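Local coordinates for DUF1987 domain-containing protein (Pseudomonas aeruginosa, PDB 6K4F), which probably acts as the regulatory phosphoprotein of the SiaABC threonine phosphorylation pathway, which controls biofilm formation in response to carbon availability, at residues S72-E84 with L109-F121. Residues are numbered along the deposited sequence; the frame is centred on the assembly and turned at random.
Sequences SIKAMMDILDLLE and LAEEFREDCSFPF
Phe113 reaches from helix 108-115 into helix 70-88 as a knob into a hole lined by Ile73, Met76, Met77 and Leu80, a worked example of near-parallel helices on one side of a sheet in which one aromatic takes the central place between the two. The axes of segments 72-84 and 109-115 come within 11.2 Å at their closest and cross at -32°, a gap that the ring spans. Followed outward, its CB and CG each meet Leu80 CD1 at 3.7 Å; that methyl comes in obliquely, an off-centre CH-pi contact. CD1 of the ring lies near both Leu80 CD1 and Met77 CE, and CD2 is also near Leu80 CD1. Farther along, CE1 takes Met77 CE at the ring edge, 3.5 Å away, and CZ meets both Ile73 O and Ile73 CG2 at 3.9 Å. Leu109 CD1 lies against one face, displaced toward the rim, and also touches Ile73 CD1. Met77 starts with CG anti to the backbone N, then bends at chi2 and chi3, which brings its sulfur to the edge of the ring as a Met-aromatic contact and its methyl beside Asp116 OD2.

Past the end of helix 108-115 the turn adds a polar bond to continuing apolar contacts. Ser118 N donates to Glu84 OE1 at 2.8 Å, a nearly straight bond. It arrives on the syn side but 32° out of the carboxylate plane, while Ser118 OG also bonds to His87 and Gln88 farther along helix 70-88. The Phe119 ring packs obliquely against Leu83, with CE2 3.9 Å from Leu83 CB, and Leu80 continues inward to Leu95 of strand 93-99. Apolar surfaces thus join the helices without directional bonds, whereas the one hydrogen bond across the contact fixes the direction of the Ser118 N-H just before edge strand 121-125.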
ATOM      1  N   SER A  72       7.848   9.057  -1.117  1.00 25.78           N
ATOM      2  CA  SER A  72       7.151   7.772  -1.179  1.00 26.28           C
ATOM      3  C   SER A  72       6.634   7.364   0.196  1.00 25.17           C
ATOM      4  O   SER A  72       5.544   6.800   0.318  1.00 26.37           O
ATOM      5  CB  SER A  72       8.082   6.689  -1.729  1.00 27.60           C
ATOM      6  OG  SER A  72       8.321   6.895  -3.106  1.00 30.54           O
ATOM      7  N   ILE A  73       7.405   7.649   1.245  1.00 29.12           N
ATOM      8  CA  ILE A  73       6.919   7.431   2.607  1.00 29.44           C
ATOM      9  C   ILE A  73       5.645   8.233   2.844  1.00 29.96           C
ATOM     10  O   ILE A  73       4.671   7.725   3.401  1.00 26.24           O
ATOM     11  CB  ILE A  73       8.019   7.786   3.630  1.00 32.80           C
ATOM     12  CG1 ILE A  73       9.140   6.746   3.590  1.00 31.78           C
ATOM     13  CG2 ILE A  73       7.429   7.899   5.034  1.00 33.01           C
ATOM     14  CD1 ILE A  73      10.338   7.114   4.456  1.00 38.91           C
ATOM     15  N   LYS A  74       5.615   9.492   2.394  1.00 29.10           N
ATOM     16  CA  LYS A  74       4.416  10.306   2.586  1.00 31.07           C
ATOM     17  C   LYS A  74       3.231   9.756   1.807  1.00 30.35           C
ATOM     18  O   LYS A  74       2.093   9.769   2.301  1.00 29.27           O
ATOM     19  CB  LYS A  74       4.701  11.749   2.178  1.00 31.14           C
ATOM     20  CG  LYS A  74       5.805  12.370   3.038  1.00 37.12           C
ATOM     21  CD  LYS A  74       5.980  13.838   2.772  1.00 44.34           C
ATOM     22  CE  LYS A  74       6.898  14.442   3.809  1.00 51.15           C
ATOM     23  NZ  LYS A  74       6.151  15.010   4.950  1.00 59.44           N
ATOM     24  N   ALA A  75       3.482   9.272   0.586  1.00 27.64           N
ATOM     25  CA  ALA A  75       2.413   8.707  -0.234  1.00 27.01           C
ATOM     26  C   ALA A  75       1.841   7.447   0.398  1.00 26.57           C
ATOM     27  O   ALA A  75       0.620   7.257   0.430  1.00 25.56           O
ATOM     28  CB  ALA A  75       2.940   8.406  -1.638  1.00 28.97           C
ATOM     29  N   MET A  76       2.706   6.579   0.931  1.00 28.91           N
ATOM     30  CA  MET A  76       2.201   5.380   1.610  1.00 31.81           C
ATOM     31  C   MET A  76       1.442   5.722   2.889  1.00 29.06           C
ATOM     32  O   MET A  76       0.435   5.082   3.210  1.00 29.03           O
ATOM     33  CB  MET A  76       3.352   4.423   1.901  1.00 37.88           C
ATOM     34  CG  MET A  76       4.044   3.990   0.630  1.00 53.82           C
ATOM     35  SD  MET A  76       3.069   2.739  -0.249  1.00 46.24           S
ATOM     36  CE  MET A  76       2.433   1.767   1.138  1.00 43.69           C
ATOM     37  N   MET A  77       1.906   6.716   3.648  1.00 31.36           N
ATOM     38  CA  MET A  77       1.149   7.135   4.825  1.00 34.76           C
ATOM     39  C   MET A  77      -0.250   7.604   4.437  1.00 32.64           C
ATOM     40  O   MET A  77      -1.224   7.343   5.157  1.00 32.21           O
ATOM     41  CB  MET A  77       1.905   8.234   5.567  1.00 39.52           C
ATOM     42  CG  MET A  77       1.212   8.722   6.817  1.00 49.01           C
ATOM     43  SD  MET A  77       1.498   7.573   8.174  1.00 52.25           S
ATOM     44  CE  MET A  77       3.255   7.810   8.347  1.00 46.20           C
ATOM     45  N   ASP A  78      -0.368   8.274   3.280  1.00 29.65           N
ATOM     46  CA  ASP A  78      -1.670   8.718   2.796  1.00 28.74           C
ATOM     47  C   ASP A  78      -2.573   7.532   2.492  1.00 29.43           C
ATOM     48  O   ASP A  78      -3.757   7.535   2.847  1.00 38.12           O
ATOM     49  CB  ASP A  78      -1.508   9.590   1.543  1.00 30.09           C
ATOM     50  CG  ASP A  78      -0.918  10.981   1.845  1.00 40.15           C
ATOM     51  OD1 ASP A  78      -0.903  11.399   3.020  1.00 40.83           O
ATOM     52  OD2 ASP A  78      -0.485  11.659   0.886  1.00 42.14           O
ATOM     53  N   ILE A  79      -2.030   6.506   1.837  1.00 28.24           N
ATOM     54  CA  ILE A  79      -2.790   5.281   1.596  1.00 25.23           C
ATOM     55  C   ILE A  79      -3.197   4.631   2.915  1.00 31.15           C
ATOM     56  O   ILE A  79      -4.359   4.262   3.119  1.00 33.83           O
ATOM     57  CB  ILE A  79      -1.969   4.321   0.721  1.00 26.43           C
ATOM     58  CG1 ILE A  79      -1.809   4.902  -0.698  1.00 30.98           C
ATOM     59  CG2 ILE A  79      -2.620   2.943   0.690  1.00 32.96           C
ATOM     60  CD1 ILE A  79      -0.784   4.154  -1.549  1.00 28.63           C
ATOM     61  N   LEU A  80      -2.245   4.477   3.829  1.00 27.64           N
ATOM     62  CA  LEU A  80      -2.555   3.863   5.120  1.00 31.98           C
ATOM     63  C   LEU A  80      -3.601   4.670   5.879  1.00 35.58           C
ATOM     64  O   LEU A  80      -4.480   4.099   6.536  1.00 34.79           O
ATOM     65  CB  LEU A  80      -1.279   3.721   5.948  1.00 34.84           C
ATOM     66  CG  LEU A  80      -0.241   2.754   5.365  1.00 38.91           C
ATOM     67  CD1 LEU A  80       0.983   2.624   6.275  1.00 39.08           C
ATOM     68  CD2 LEU A  80      -0.866   1.392   5.094  1.00 41.19           C
ATOM     69  N   ASP A  81      -3.533   6.004   5.794  1.00 36.09           N
ATOM     70  CA  ASP A  81      -4.531   6.821   6.474  1.00 45.54           C
ATOM     71  C   ASP A  81      -5.913   6.640   5.856  1.00 45.50           C
ATOM     72  O   ASP A  81      -6.919   6.648   6.580  1.00 42.35           O
ATOM     73  CB  ASP A  81      -4.106   8.296   6.477  1.00 54.39           C
ATOM     74  CG  ASP A  81      -3.076   8.623   7.581  1.00 67.37           C
ATOM     75  OD1 ASP A  81      -3.103   7.983   8.654  1.00 72.84           O
ATOM     76  OD2 ASP A  81      -2.244   9.539   7.385  1.00 71.66           O
ATOM     77  N   LEU A  82      -5.984   6.449   4.532  1.00 46.91           N
ATOM     78  CA  LEU A  82      -7.255   6.098   3.898  1.00 42.33           C
ATOM     79  C   LEU A  82      -7.780   4.766   4.426  1.00 42.44           C
ATOM     80  O   LEU A  82      -8.968   4.631   4.743  1.00 41.95           O
ATOM     81  CB  LEU A  82      -7.091   6.042   2.378  1.00 46.42           C
ATOM     82  CG  LEU A  82      -7.603   7.233   1.564  1.00 55.43           C
ATOM     83  CD1 LEU A  82      -9.122   7.235   1.543  1.00 55.63           C
ATOM     84  CD2 LEU A  82      -7.075   8.549   2.115  1.00 60.44           C
ATOM     85  N   LEU A  83      -6.911   3.758   4.503  1.00 36.42           N
ATOM     86  CA  LEU A  83      -7.333   2.462   5.014  1.00 34.22           C
ATOM     87  C   LEU A  83      -7.761   2.556   6.473  1.00 36.45           C
ATOM     88  O   LEU A  83      -8.710   1.883   6.895  1.00 37.49           O
ATOM     89  CB  LEU A  83      -6.204   1.449   4.856  1.00 36.82           C
ATOM     90  CG  LEU A  83      -5.747   1.178   3.415  1.00 38.54           C
ATOM     91  CD1 LEU A  83      -4.541   0.259   3.413  1.00 38.97           C
ATOM     92  CD2 LEU A  83      -6.876   0.552   2.650  1.00 40.57           C
ATOM     93  N   GLU A  84      -7.064   3.368   7.267  1.00 40.33           N
ATOM     94  CA  GLU A  84      -7.394   3.445   8.692  1.00 45.53           C
ATOM     95  C   GLU A  84      -8.759   4.091   8.901  1.00 48.52           C
ATOM     96  O   GLU A  84      -9.583   3.592   9.676  1.00 46.27           O
ATOM     97  CB  GLU A  84      -6.312   4.211   9.451  1.00 39.91           C
ATOM     98  CG  GLU A  84      -6.696   4.552  10.896  1.00 49.41           C
ATOM     99  CD  GLU A  84      -6.636   3.345  11.828  1.00 58.38           C
ATOM    100  OE1 GLU A  84      -6.303   2.238  11.355  1.00 59.13           O
ATOM    101  OE2 GLU A  84      -6.914   3.508  13.039  1.00 59.07           O
ATOM    102  N   LEU A 109      10.906   1.059   9.489  1.00 35.86           N
ATOM    103  CA  LEU A 109       9.846   1.856   8.882  1.00 32.68           C
ATOM    104  C   LEU A 109       8.501   1.140   8.972  1.00 33.16           C
ATOM    105  O   LEU A 109       7.485   1.751   9.331  1.00 32.38           O
ATOM    106  CB  LEU A 109      10.197   2.166   7.436  1.00 33.31           C
ATOM    107  CG  LEU A 109       9.130   2.930   6.668  1.00 34.06           C
ATOM    108  CD1 LEU A 109       9.053   4.342   7.188  1.00 36.60           C
ATOM    109  CD2 LEU A 109       9.481   2.926   5.200  1.00 36.92           C
ATOM    110  N   ALA A 110       8.482  -0.167   8.689  1.00 33.69           N
ATOM    111  CA  ALA A 110       7.234  -0.920   8.770  1.00 32.35           C
ATOM    112  C   ALA A 110       6.646  -0.856  10.170  1.00 35.77           C
ATOM    113  O   ALA A 110       5.431  -0.683  10.333  1.00 33.46           O
ATOM    114  CB  ALA A 110       7.466  -2.373   8.351  1.00 33.81           C
ATOM    115  N   GLU A 111       7.502  -0.942  11.197  1.00 37.53           N
ATOM    116  CA  GLU A 111       7.018  -0.882  12.576  1.00 39.14           C
ATOM    117  C   GLU A 111       6.436   0.485  12.896  1.00 36.94           C
ATOM    118  O   GLU A 111       5.418   0.582  13.589  1.00 36.20           O
ATOM    119  CB  GLU A 111       8.138  -1.219  13.560  1.00 40.79           C
ATOM    120  CG  GLU A 111       8.808  -2.562  13.341  1.00 50.20           C
ATOM    121  CD  GLU A 111       8.030  -3.721  13.937  1.00 62.05           C
ATOM    122  OE1 GLU A 111       8.560  -4.854  13.934  1.00 68.72           O
ATOM    123  OE2 GLU A 111       6.888  -3.506  14.400  1.00 64.08           O
ATOM    124  N   GLU A 112       7.049   1.556  12.384  1.00 31.48           N
ATOM    125  CA  GLU A 112       6.487   2.881  12.603  1.00 36.81           C
ATOM    126  C   GLU A 112       5.138   3.037  11.914  1.00 35.64           C
ATOM    127  O   GLU A 112       4.209   3.609  12.496  1.00 34.36           O
ATOM    128  CB  GLU A 112       7.475   3.947  12.127  1.00 37.09           C
ATOM    129  CG  GLU A 112       8.680   4.049  13.057  1.00 43.87           C
ATOM    130  CD  GLU A 112       9.887   4.676  12.394  1.00 46.82           C
ATOM    131  OE1 GLU A 112       9.821   4.948  11.190  1.00 46.90           O
ATOM    132  OE2 GLU A 112      10.900   4.903  13.083  1.00 50.94           O
ATOM    133  N   PHE A 113       5.012   2.560  10.670  1.00 33.18           N
ATOM    134  CA  PHE A 113       3.708   2.544  10.017  1.00 31.11           C
ATOM    135  C   PHE A 113       2.715   1.710  10.823  1.00 34.80           C
ATOM    136  O   PHE A 113       1.554   2.099  11.001  1.00 33.80           O
ATOM    137  CB  PHE A 113       3.823   1.959   8.603  1.00 28.60           C
ATOM    138  CG  PHE A 113       4.389   2.906   7.562  1.00 29.08           C
ATOM    139  CD1 PHE A 113       4.120   4.255   7.596  1.00 40.28           C
ATOM    140  CD2 PHE A 113       5.158   2.405   6.519  1.00 36.63           C
ATOM    141  CE1 PHE A 113       4.627   5.104   6.617  1.00 42.99           C
ATOM    142  CE2 PHE A 113       5.664   3.238   5.535  1.00 41.62           C
ATOM    143  CZ  PHE A 113       5.398   4.592   5.583  1.00 38.39           C
ATOM    144  N   ARG A 114       3.145   0.540  11.286  1.00 32.32           N
ATOM    145  CA  ARG A 114       2.240  -0.335  12.034  1.00 38.26           C
ATOM    146  C   ARG A 114       1.665   0.369  13.265  1.00 38.59           C
ATOM    147  O   ARG A 114       0.486   0.197  13.600  1.00 38.69           O
ATOM    148  CB  ARG A 114       2.972  -1.611  12.440  1.00 40.58           C
ATOM    149  CG  ARG A 114       2.116  -2.598  13.222  1.00 37.54           C
ATOM    150  CD  ARG A 114       2.772  -3.956  13.282  1.00 38.03           C
ATOM    151  NE  ARG A 114       1.927  -4.913  13.988  1.00 47.03           N
ATOM    152  CZ  ARG A 114       2.154  -5.341  15.227  1.00 44.29           C
ATOM    153  NH1 ARG A 114       3.219  -4.922  15.886  1.00 43.66           N
ATOM    154  NH2 ARG A 114       1.328  -6.208  15.796  1.00 37.76           N
ATOM    155  N   GLU A 115       2.469   1.191  13.934  1.00 37.44           N
ATOM    156  CA  GLU A 115       1.966   1.889  15.108  1.00 45.81           C
ATOM    157  C   GLU A 115       0.871   2.890  14.764  1.00 43.59           C
ATOM    158  O   GLU A 115       0.104   3.281  15.649  1.00 45.27           O
ATOM    159  CB  GLU A 115       3.130   2.566  15.831  1.00 53.05           C
ATOM    160  CG  GLU A 115       4.104   1.537  16.414  1.00 69.28           C
ATOM    161  CD  GLU A 115       5.382   2.142  16.967  1.00 82.13           C
ATOM    162  OE1 GLU A 115       5.503   2.230  18.209  1.00 87.51           O
ATOM    163  OE2 GLU A 115       6.272   2.505  16.166  1.00 85.53           O
ATOM    164  N   ASP A 116       0.767   3.307  13.500  1.00 34.41           N
ATOM    165  CA  ASP A 116      -0.282   4.232  13.103  1.00 37.73           C
ATOM    166  C   ASP A 116      -1.558   3.535  12.645  1.00 42.24           C
ATOM    167  O   ASP A 116      -2.541   4.222  12.340  1.00 42.32           O
ATOM    168  CB  ASP A 116       0.219   5.154  11.971  1.00 39.81           C
ATOM    169  CG  ASP A 116       1.521   5.875  12.319  1.00 44.88           C
ATOM    170  OD1 ASP A 116       1.741   6.177  13.518  1.00 44.39           O
ATOM    171  OD2 ASP A 116       2.323   6.149  11.392  1.00 41.72           O
ATOM    172  N   CYS A 117      -1.574   2.203  12.577  1.00 37.65           N
ATOM    173  CA  CYS A 117      -2.681   1.461  11.986  1.00 32.26           C
ATOM    174  C   CYS A 117      -3.386   0.621  13.038  1.00 36.54           C
ATOM    175  O   CYS A 117      -2.739   0.054  13.912  1.00 37.19           O
ATOM    176  CB  CYS A 117      -2.194   0.547  10.861  1.00 32.00           C
ATOM    177  SG  CYS A 117      -1.383   1.480   9.545  1.00 37.62           S
ATOM    178  N   SER A 118      -4.713   0.541  12.949  1.00 33.34           N
ATOM    179  CA  SER A 118      -5.470  -0.271  13.892  1.00 41.05           C
ATOM    180  C   SER A 118      -5.959  -1.575  13.284  1.00 36.21           C
ATOM    181  O   SER A 118      -6.516  -2.410  14.004  1.00 36.65           O
ATOM    182  CB  SER A 118      -6.659   0.528  14.442  1.00 50.76           C
ATOM    183  OG  SER A 118      -7.729   0.552  13.518  1.00 57.13           O
ATOM    184  N   PHE A 119      -5.761  -1.775  11.998  1.00 34.75           N
ATOM    185  CA  PHE A 119      -6.146  -3.011  11.339  1.00 30.39           C
ATOM    186  C   PHE A 119      -4.986  -3.988  11.380  1.00 30.54           C
ATOM    187  O   PHE A 119      -3.843  -3.597  11.646  1.00 30.22           O
ATOM    188  CB  PHE A 119      -6.562  -2.720   9.895  1.00 31.75           C
ATOM    189  CG  PHE A 119      -5.606  -1.830   9.151  1.00 32.26           C
ATOM    190  CD1 PHE A 119      -4.499  -2.361   8.508  1.00 31.53           C
ATOM    191  CD2 PHE A 119      -5.823  -0.464   9.077  1.00 34.61           C
ATOM    192  CE1 PHE A 119      -3.618  -1.551   7.808  1.00 33.92           C
ATOM    193  CE2 PHE A 119      -4.946   0.363   8.378  1.00 32.74           C
ATOM    194  CZ  PHE A 119      -3.841  -0.180   7.746  1.00 32.57           C
ATOM    195  N   PRO A 120      -5.246  -5.278  11.158  1.00 31.88           N
ATOM    196  CA  PRO A 120      -4.154  -6.259  11.108  1.00 31.42           C
ATOM    197  C   PRO A 120      -3.048  -5.850  10.145  1.00 29.92           C
ATOM    198  O   PRO A 120      -3.291  -5.568   8.969  1.00 28.73           O
ATOM    199  CB  PRO A 120      -4.854  -7.536  10.631  1.00 30.38           C
ATOM    200  CG  PRO A 120      -6.260  -7.375  11.092  1.00 33.12           C
ATOM    201  CD  PRO A 120      -6.566  -5.915  10.990  1.00 31.41           C
ATOM    202  N   PHE A 121      -1.815  -5.887  10.638  1.00 31.93           N
ATOM    203  CA  PHE A 121      -0.653  -5.334   9.938  1.00 30.91           C
ATOM    204  C   PHE A 121       0.490  -6.275  10.294  1.00 32.15           C
ATOM    205  O   PHE A 121       1.107  -6.154  11.358  1.00 32.69           O
ATOM    206  CB  PHE A 121      -0.395  -3.893  10.386  1.00 31.08           C
ATOM    207  CG  PHE A 121       0.648  -3.133   9.575  1.00 31.15           C
ATOM    208  CD1 PHE A 121       1.921  -3.650   9.357  1.00 32.27           C
ATOM    209  CD2 PHE A 121       0.363  -1.853   9.108  1.00 29.40           C
ATOM    210  CE1 PHE A 121       2.874  -2.929   8.663  1.00 34.66           C
ATOM    211  CE2 PHE A 121       1.310  -1.122   8.404  1.00 27.86           C
ATOM    212  CZ  PHE A 121       2.565  -1.650   8.179  1.00 29.62           C
TER